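Local coordinates for protein ribulose bisphosphate carboxylase (Pyrococcus horikoshii, PDB 2D69) that probably catalyses carboxylation of ribulose 1,5-bisphosphate to two molecules of 3-phosphoglycerate, as a magnesium-dependent form III Rubisco of an archaeal AMP degradation pathway, at residues G44-E49 with F110-L115. Sequence-based numbering, arbitrary orientation.
Sequences GRIASE and FGMKAL
Met112 reaches across to the last turns of helix 39-49, its sulfur touching the chain at two levels: SD lies 3.7 Å from Arg45 O and 3.9 Å from Glu49 CB. The side chain is extended as far as SD and then bends at the thioether (chi3 -62°), which turns the methyl onto Ile46, with CE 3.9 Å from Ile46 CG1. That same CG1 meets Leu115 CD1 at 3.8 Å, and the Ile46 side chain crosses those of both partners at about a right angle. One residue before Ile46, Arg45 runs extended from CG to NE and passes Ala114, whose CB sits 3.6 Å from Arg45 CD and covers one face of the guanidinium. An alanine in place of Arg45 would probably leave the Ala114 methyl without its cover and deprive Glu41, one helical turn back, of its salt-bridge mate; Glu49 hydrogen-bonds to Asn108. A type I turn presents Met112, Ala114 and Leu115 and leads into strand 115-124 of the Rubisco N-terminal domain, on whose sheet Ile46 also packs through Tyr30, Phe32 and Ile86. Arg287 of the second subunit hydrogen-bonds to Met112 O. The contact, away from the annotated sites, exemplifies a helix meeting a turn without hydrogen bonds between them: shape and dispersion hold sulfur, methyls and flat guanidinium together, while the polar ends are satisfied elsewhere.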
ATOM      1  N   GLY A  44      44.369  -5.131  30.213  1.00 13.41           N
ATOM      2  CA  GLY A  44      44.494  -4.086  29.221  1.00 14.17           C
ATOM      3  C   GLY A  44      44.029  -4.546  27.847  1.00 14.13           C
ATOM      4  O   GLY A  44      43.261  -3.849  27.207  1.00 14.40           O
ATOM      5  N   ARG A  45      44.460  -5.732  27.426  1.00 13.22           N
ATOM      6  CA  ARG A  45      44.041  -6.314  26.173  1.00 13.67           C
ATOM      7  C   ARG A  45      42.512  -6.450  26.094  1.00 14.24           C
ATOM      8  O   ARG A  45      41.892  -6.184  25.044  1.00 14.39           O
ATOM      9  CB  ARG A  45      44.684  -7.684  26.008  1.00 14.35           C
ATOM     10  CG  ARG A  45      46.162  -7.562  25.612  1.00 12.59           C
ATOM     11  CD  ARG A  45      46.879  -8.891  25.582  1.00 14.15           C
ATOM     12  NE  ARG A  45      48.335  -8.748  25.321  1.00 16.90           N
ATOM     13  CZ  ARG A  45      48.907  -8.836  24.115  1.00 17.79           C
ATOM     14  NH1 ARG A  45      48.183  -9.041  23.015  1.00 17.49           N
ATOM     15  NH2 ARG A  45      50.235  -8.685  23.991  1.00 21.48           N
ATOM     16  N   ILE A  46      41.897  -6.849  27.198  1.00 13.82           N
ATOM     17  CA  ILE A  46      40.425  -6.928  27.204  1.00 15.35           C
ATOM     18  C   ILE A  46      39.802  -5.533  26.973  1.00 15.34           C
ATOM     19  O   ILE A  46      38.866  -5.379  26.160  1.00 15.71           O
ATOM     20  CB  ILE A  46      39.898  -7.556  28.495  1.00 14.81           C
ATOM     21  CG1 ILE A  46      40.482  -8.962  28.644  1.00 15.18           C
ATOM     22  CG2 ILE A  46      38.346  -7.670  28.412  1.00 14.70           C
ATOM     23  CD1 ILE A  46      40.430  -9.522  30.082  1.00 16.89           C
ATOM     24  N   ALA A  47      40.323  -4.531  27.684  1.00 15.85           N
ATOM     25  CA  ALA A  47      39.733  -3.166  27.676  1.00 16.42           C
ATOM     26  C   ALA A  47      39.905  -2.539  26.285  1.00 16.41           C
ATOM     27  O   ALA A  47      39.018  -1.871  25.702  1.00 14.81           O
ATOM     28  CB  ALA A  47      40.406  -2.324  28.766  1.00 16.43           C
ATOM     29  N   SER A  48      41.081  -2.799  25.752  1.00 15.16           N
ATOM     30  CA  SER A  48      41.484  -2.344  24.438  1.00 16.00           C
ATOM     31  C   SER A  48      40.610  -2.892  23.286  1.00 15.73           C
ATOM     32  O   SER A  48      40.062  -2.145  22.465  1.00 15.07           O
ATOM     33  CB  SER A  48      42.917  -2.824  24.219  1.00 15.65           C
ATOM     34  OG  SER A  48      43.296  -2.365  22.991  1.00 18.84           O
ATOM     35  N   GLU A  49      40.487  -4.209  23.233  1.00 15.56           N
ATOM     36  CA  GLU A  49      39.831  -4.865  22.144  1.00 16.31           C
ATOM     37  C   GLU A  49      38.303  -4.626  22.251  1.00 16.37           C
ATOM     38  O   GLU A  49      37.602  -4.628  21.243  1.00 16.93           O
ATOM     39  CB  GLU A  49      40.217  -6.333  22.130  1.00 17.94           C
ATOM     40  CG  GLU A  49      39.675  -7.135  20.954  1.00 22.95           C
ATOM     41  CD  GLU A  49      40.331  -6.783  19.623  1.00 28.44           C
ATOM     42  OE1 GLU A  49      41.468  -6.204  19.638  1.00 32.08           O
ATOM     43  OE2 GLU A  49      39.689  -7.082  18.574  1.00 29.97           O
ATOM     44  N   PHE A 110      37.268 -13.012  23.328  1.00 19.25           N
ATOM     45  CA  PHE A 110      37.288 -14.414  23.699  1.00 19.74           C
ATOM     46  C   PHE A 110      38.301 -15.208  22.910  1.00 20.85           C
ATOM     47  O   PHE A 110      38.707 -16.299  23.336  1.00 22.49           O
ATOM     48  CB  PHE A 110      35.921 -15.027  23.459  1.00 19.25           C
ATOM     49  CG  PHE A 110      34.891 -14.613  24.447  1.00 19.32           C
ATOM     50  CD1 PHE A 110      33.757 -13.936  24.048  1.00 16.67           C
ATOM     51  CD2 PHE A 110      35.010 -14.967  25.774  1.00 18.57           C
ATOM     52  CE1 PHE A 110      32.792 -13.586  24.978  1.00 19.31           C
ATOM     53  CE2 PHE A 110      34.022 -14.632  26.712  1.00 18.47           C
ATOM     54  CZ  PHE A 110      32.917 -13.960  26.320  1.00 18.84           C
ATOM     55  N   GLY A 111      38.715 -14.672  21.772  1.00 20.80           N
ATOM     56  CA  GLY A 111      39.689 -15.328  20.941  1.00 21.77           C
ATOM     57  C   GLY A 111      41.129 -14.855  21.109  1.00 22.43           C
ATOM     58  O   GLY A 111      41.971 -15.333  20.409  1.00 22.98           O
ATOM     59  N   MET A 112      41.412 -13.969  22.048  1.00 23.36           N
ATOM     60  CA  MET A 112      42.768 -13.429  22.220  1.00 25.33           C
ATOM     61  C   MET A 112      43.766 -14.477  22.684  1.00 25.09           C
ATOM     62  O   MET A 112      43.590 -15.094  23.738  1.00 25.68           O
ATOM     63  CB  MET A 112      42.740 -12.232  23.167  1.00 25.43           C
ATOM     64  CG  MET A 112      41.948 -11.101  22.553  1.00 28.30           C
ATOM     65  SD  MET A 112      41.974  -9.564  23.459  1.00 33.64           S
ATOM     66  CE  MET A 112      41.230 -10.012  25.002  1.00 32.89           C
ATOM     67  N   LYS A 113      44.785 -14.702  21.860  1.00 25.96           N
ATOM     68  CA  LYS A 113      45.883 -15.623  22.173  1.00 26.49           C
ATOM     69  C   LYS A 113      46.499 -15.393  23.573  1.00 26.03           C
ATOM     70  O   LYS A 113      46.955 -16.337  24.202  1.00 26.94           O
ATOM     71  CB  LYS A 113      47.017 -15.499  21.114  1.00 27.24           C
ATOM     72  CG  LYS A 113      47.567 -16.855  20.628  1.00 30.02           C
ATOM     73  CD  LYS A 113      48.734 -16.725  19.626  1.00 32.77           C
ATOM     74  CE  LYS A 113      49.464 -18.095  19.442  1.00 34.08           C
ATOM     75  NZ  LYS A 113      50.462 -18.128  18.328  1.00 35.59           N
ATOM     76  N   ALA A 114      46.529 -14.149  24.051  1.00 24.38           N
ATOM     77  CA  ALA A 114      47.218 -13.829  25.305  1.00 23.09           C
ATOM     78  C   ALA A 114      46.351 -14.112  26.529  1.00 22.01           C
ATOM     79  O   ALA A 114      46.782 -13.892  27.650  1.00 20.51           O
ATOM     80  CB  ALA A 114      47.673 -12.389  25.315  1.00 22.82           C
ATOM     81  N   LEU A 115      45.122 -14.567  26.315  1.00 21.45           N
ATOM     82  CA  LEU A 115      44.303 -15.086  27.408  1.00 21.94           C
ATOM     83  C   LEU A 115      44.171 -16.592  27.288  1.00 22.03           C
ATOM     84  O   LEU A 115      43.886 -17.117  26.209  1.00 22.95           O
ATOM     85  CB  LEU A 115      42.916 -14.465  27.405  1.00 22.63           C
ATOM     86  CG  LEU A 115      42.826 -12.933  27.422  1.00 23.32           C
ATOM     87  CD1 LEU A 115      41.386 -12.501  27.581  1.00 24.27           C
ATOM     88  CD2 LEU A 115      43.646 -12.388  28.516  1.00 23.46           C
TER